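Local structure of bacterial Pleckstrin homology domain-containing protein (3DCX) at residues 37-42 against 110-115. The protein is of unknown function but folds as a bacterial pleckstrin-homology domain, a fold with a probable prokaryotic origin. Residues are numbered along the deposited sequence; the frame is centred on the assembly and turned at random.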
ATOM      1  N   PHE A  37     -24.003  10.381  -2.853  1.00 29.00           N
ATOM      2  CA  PHE A  37     -23.148   9.290  -2.451  1.00 28.77           C
ATOM      3  C   PHE A  37     -23.529   8.087  -3.327  1.00 29.74           C
ATOM      4  O   PHE A  37     -24.643   7.554  -3.221  1.00 30.01           O
ATOM      5  CB  PHE A  37     -23.415   9.020  -0.983  1.00 30.56           C
ATOM      6  CG  PHE A  37     -22.321   8.300  -0.290  1.00 32.68           C
ATOM      7  CD1 PHE A  37     -22.179   6.948  -0.419  1.00 40.05           C
ATOM      8  CD2 PHE A  37     -21.420   8.985   0.495  1.00 39.89           C
ATOM      9  CE1 PHE A  37     -21.156   6.270   0.242  1.00 38.52           C
ATOM     10  CE2 PHE A  37     -20.395   8.308   1.155  1.00 38.67           C
ATOM     11  CZ  PHE A  37     -20.286   6.942   1.032  1.00 35.49           C
ATOM     12  N   VAL A  38     -22.628   7.692  -4.225  1.00 27.56           N
ATOM     13  CA  VAL A  38     -22.962   6.686  -5.228  1.00 28.26           C
ATOM     14  C   VAL A  38     -22.135   5.434  -4.980  1.00 27.06           C
ATOM     15  O   VAL A  38     -20.922   5.525  -4.793  1.00 27.80           O
ATOM     16  CB  VAL A  38     -22.745   7.242  -6.633  1.00 27.14           C
ATOM     17  CG1 VAL A  38     -23.087   6.186  -7.718  1.00 23.97           C
ATOM     18  CG2 VAL A  38     -23.585   8.498  -6.798  1.00 24.77           C
ATOM     19  N   PHE A  39     -22.809   4.297  -4.898  1.00 25.28           N
ATOM     20  CA  PHE A  39     -22.133   2.999  -4.821  1.00 26.22           C
ATOM     21  C   PHE A  39     -22.170   2.357  -6.174  1.00 25.97           C
ATOM     22  O   PHE A  39     -23.247   2.052  -6.686  1.00 24.46           O
ATOM     23  CB  PHE A  39     -22.819   2.048  -3.844  1.00 25.83           C
ATOM     24  CG  PHE A  39     -22.827   2.521  -2.443  1.00 26.44           C
ATOM     25  CD1 PHE A  39     -23.730   3.511  -2.032  1.00 33.54           C
ATOM     26  CD2 PHE A  39     -21.962   1.966  -1.510  1.00 31.14           C
ATOM     27  CE1 PHE A  39     -23.741   3.954  -0.711  1.00 31.61           C
ATOM     28  CE2 PHE A  39     -21.963   2.399  -0.183  1.00 30.46           C
ATOM     29  CZ  PHE A  39     -22.847   3.384   0.216  1.00 32.65           C
ATOM     30  N   THR A  40     -21.002   2.147  -6.764  1.00 26.48           N
ATOM     31  CA  THR A  40     -20.915   1.328  -7.957  1.00 25.78           C
ATOM     32  C   THR A  40     -20.415  -0.074  -7.569  1.00 26.06           C
ATOM     33  O   THR A  40     -20.247  -0.384  -6.389  1.00 25.84           O
ATOM     34  CB  THR A  40     -20.053   1.986  -9.017  1.00 24.21           C
ATOM     35  OG1 THR A  40     -18.671   1.587  -8.860  1.00 24.94           O
ATOM     36  CG2 THR A  40     -20.235   3.512  -8.981  1.00 22.98           C
ATOM     37  N   ASN A  41     -20.217  -0.946  -8.544  1.00 27.66           N
ATOM     38  CA  ASN A  41     -19.564  -2.221  -8.237  1.00 28.00           C
ATOM     39  C   ASN A  41     -18.020  -2.140  -8.096  1.00 28.75           C
ATOM     40  O   ASN A  41     -17.383  -3.140  -7.800  1.00 27.02           O
ATOM     41  CB  ASN A  41     -19.974  -3.322  -9.221  1.00 27.80           C
ATOM     42  CG  ASN A  41     -19.583  -3.039 -10.627  1.00 30.65           C
ATOM     43  OD1 ASN A  41     -19.282  -1.907 -11.011  1.00 27.46           O
ATOM     44  ND2 ASN A  41     -19.596  -4.080 -11.431  1.00 32.05           N
ATOM     45  N   LYS A  42     -17.442  -0.960  -8.306  1.00 29.97           N
ATOM     46  CA  LYS A  42     -15.985  -0.738  -8.288  1.00 29.05           C
ATOM     47  C   LYS A  42     -15.515   0.330  -7.293  1.00 27.69           C
ATOM     48  O   LYS A  42     -14.353   0.348  -6.890  1.00 25.55           O
ATOM     49  CB  LYS A  42     -15.538  -0.279  -9.659  1.00 29.91           C
ATOM     50  CG  LYS A  42     -15.931  -1.163 -10.805  1.00 32.58           C
ATOM     51  CD  LYS A  42     -15.056  -2.355 -10.919  1.00 40.52           C
ATOM     52  CE  LYS A  42     -15.284  -3.055 -12.244  1.00 46.49           C
ATOM     53  NZ  LYS A  42     -15.133  -4.502 -12.058  1.00 47.89           N
ATOM     54  N   LYS A 110     -24.009  -4.103   3.588  1.00 29.70           N
ATOM     55  CA  LYS A 110     -23.913  -5.341   2.810  1.00 29.82           C
ATOM     56  C   LYS A 110     -23.179  -5.074   1.503  1.00 28.61           C
ATOM     57  O   LYS A 110     -22.339  -5.860   1.093  1.00 31.01           O
ATOM     58  CB  LYS A 110     -25.312  -5.903   2.529  1.00 29.34           C
ATOM     59  CG  LYS A 110     -25.333  -7.316   1.949  1.00 33.13           C
ATOM     60  CD  LYS A 110     -26.758  -7.863   1.897  1.00 34.04           C
ATOM     61  CE  LYS A 110     -26.818  -9.398   1.789  1.00 40.33           C
ATOM     62  NZ  LYS A 110     -26.003  -9.943   0.666  1.00 40.20           N
ATOM     63  N   THR A 111     -23.492  -3.945   0.866  1.00 29.34           N
ATOM     64  CA  THR A 111     -22.808  -3.516  -0.359  1.00 29.40           C
ATOM     65  C   THR A 111     -21.321  -3.299  -0.149  1.00 29.40           C
ATOM     66  O   THR A 111     -20.492  -3.743  -0.958  1.00 29.72           O
ATOM     67  CB  THR A 111     -23.414  -2.213  -0.910  1.00 31.36           C
ATOM     68  OG1 THR A 111     -24.821  -2.382  -1.041  1.00 30.38           O
ATOM     69  CG2 THR A 111     -22.807  -1.866  -2.274  1.00 31.15           C
ATOM     70  N   ILE A 112     -20.963  -2.639   0.949  1.00 27.90           N
ATOM     71  CA  ILE A 112     -19.543  -2.436   1.239  1.00 27.27           C
ATOM     72  C   ILE A 112     -18.855  -3.766   1.457  1.00 26.94           C
ATOM     73  O   ILE A 112     -17.735  -4.002   0.987  1.00 29.06           O
ATOM     74  CB  ILE A 112     -19.328  -1.474   2.464  1.00 27.63           C
ATOM     75  CG1 ILE A 112     -19.733  -0.055   2.082  1.00 31.58           C
ATOM     76  CG2 ILE A 112     -17.875  -1.480   2.903  1.00 24.38           C
ATOM     77  CD1 ILE A 112     -20.215   0.828   3.242  1.00 25.73           C
ATOM     78  N   ALA A 113     -19.522  -4.668   2.162  1.00 26.93           N
ATOM     79  CA  ALA A 113     -18.970  -5.971   2.381  1.00 26.31           C
ATOM     80  C   ALA A 113     -18.863  -6.747   1.062  1.00 27.39           C
ATOM     81  O   ALA A 113     -17.849  -7.397   0.811  1.00 27.07           O
ATOM     82  CB  ALA A 113     -19.839  -6.753   3.388  1.00 24.55           C
ATOM     83  N   ASN A 114     -19.922  -6.711   0.236  1.00 29.54           N
ATOM     84  CA  ASN A 114     -19.897  -7.389  -1.079  1.00 30.57           C
ATOM     85  C   ASN A 114     -18.762  -6.941  -1.977  1.00 31.01           C
ATOM     86  O   ASN A 114     -18.145  -7.750  -2.681  1.00 32.08           O
ATOM     87  CB  ASN A 114     -21.245  -7.231  -1.836  1.00 31.39           C
ATOM     88  CG  ASN A 114     -22.289  -8.209  -1.364  1.00 32.51           C
ATOM     89  OD1 ASN A 114     -21.955  -9.304  -0.908  1.00 32.82           O
ATOM     90  ND2 ASN A 114     -23.565  -7.819  -1.448  1.00 30.06           N
ATOM     91  N   PHE A 115     -18.480  -5.648  -1.983  1.00 33.74           N
ATOM     92  CA  PHE A 115     -17.496  -5.113  -2.937  1.00 32.31           C
ATOM     93  C   PHE A 115     -16.138  -4.860  -2.318  1.00 33.03           C
ATOM     94  O   PHE A 115     -15.159  -4.774  -3.045  1.00 37.61           O
ATOM     95  CB  PHE A 115     -18.032  -3.857  -3.612  1.00 32.59           C
ATOM     96  CG  PHE A 115     -19.305  -4.087  -4.428  1.00 34.55           C
ATOM     97  CD1 PHE A 115     -19.364  -5.088  -5.392  1.00 36.39           C
ATOM     98  CD2 PHE A 115     -20.427  -3.299  -4.226  1.00 36.96           C
ATOM     99  CE1 PHE A 115     -20.515  -5.296  -6.127  1.00 38.73           C
ATOM    100  CE2 PHE A 115     -21.585  -3.503  -4.965  1.00 43.22           C
ATOM    101  CZ  PHE A 115     -21.625  -4.505  -5.922  1.00 39.44           C
TER
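Phe-39 faces Thr-111 and, one turn further along the helix, Asn-41 faces Phe-115, where strand 37-40 and helix 110-115 run at 40° to each other with axes 10.0 Å apart. No hydrogen bond crosses the gap; it is filled by side chains and, at the strand's end, by the backbone of Thr-40 and Asn-41 lying on the Phe-115 ring. Phe-39 reaches toward the helix with one side of its ring: CD2 lies 4.0 Å from the methyl CG2 of Thr-111, while CE2 meets CG1 of Ile-112 at the ring's edge, near the ring plane. In Thr-111, CG2 is anti to the backbone N, which brings the methyl to the aromatic ring; OG1 instead bonds to the carbonyl of Gly-107 within the helix. The helix is the C-terminal one of the pleckstrin-homology fold, in which it caps one end of two antiparallel sheets, and strand 35-40 lies in the sheet that carries the N-terminal strands. Beyond the strand's end, Asn-41 sets its backbone on Phe-115. Its CA stands over the middle of the ring, 3.8 Å from the centroid and 10° off the ring normal, a CH-pi contact, while its CB touches CE1 at 3.7 Å. The carbonyl O of Thr-40 approaches CD2 obliquely at 3.6 Å and also accepts a hydrogen bond from Tyr-64, whose ring meets that of Phe-115. The chain leaves the strand through an ST turn, Thr-40 OG1 accepting from Lys-42 N at 2.9 Å; the same hydroxyl is hydrogen-bonded to Glu-24, and the amide oxygen of Asn-41 is held by the backbone N of Gln-25. An alanine in place of Phe-115 would probably leave Asn-41 CA without its aromatic face and open a gap beside Tyr-64.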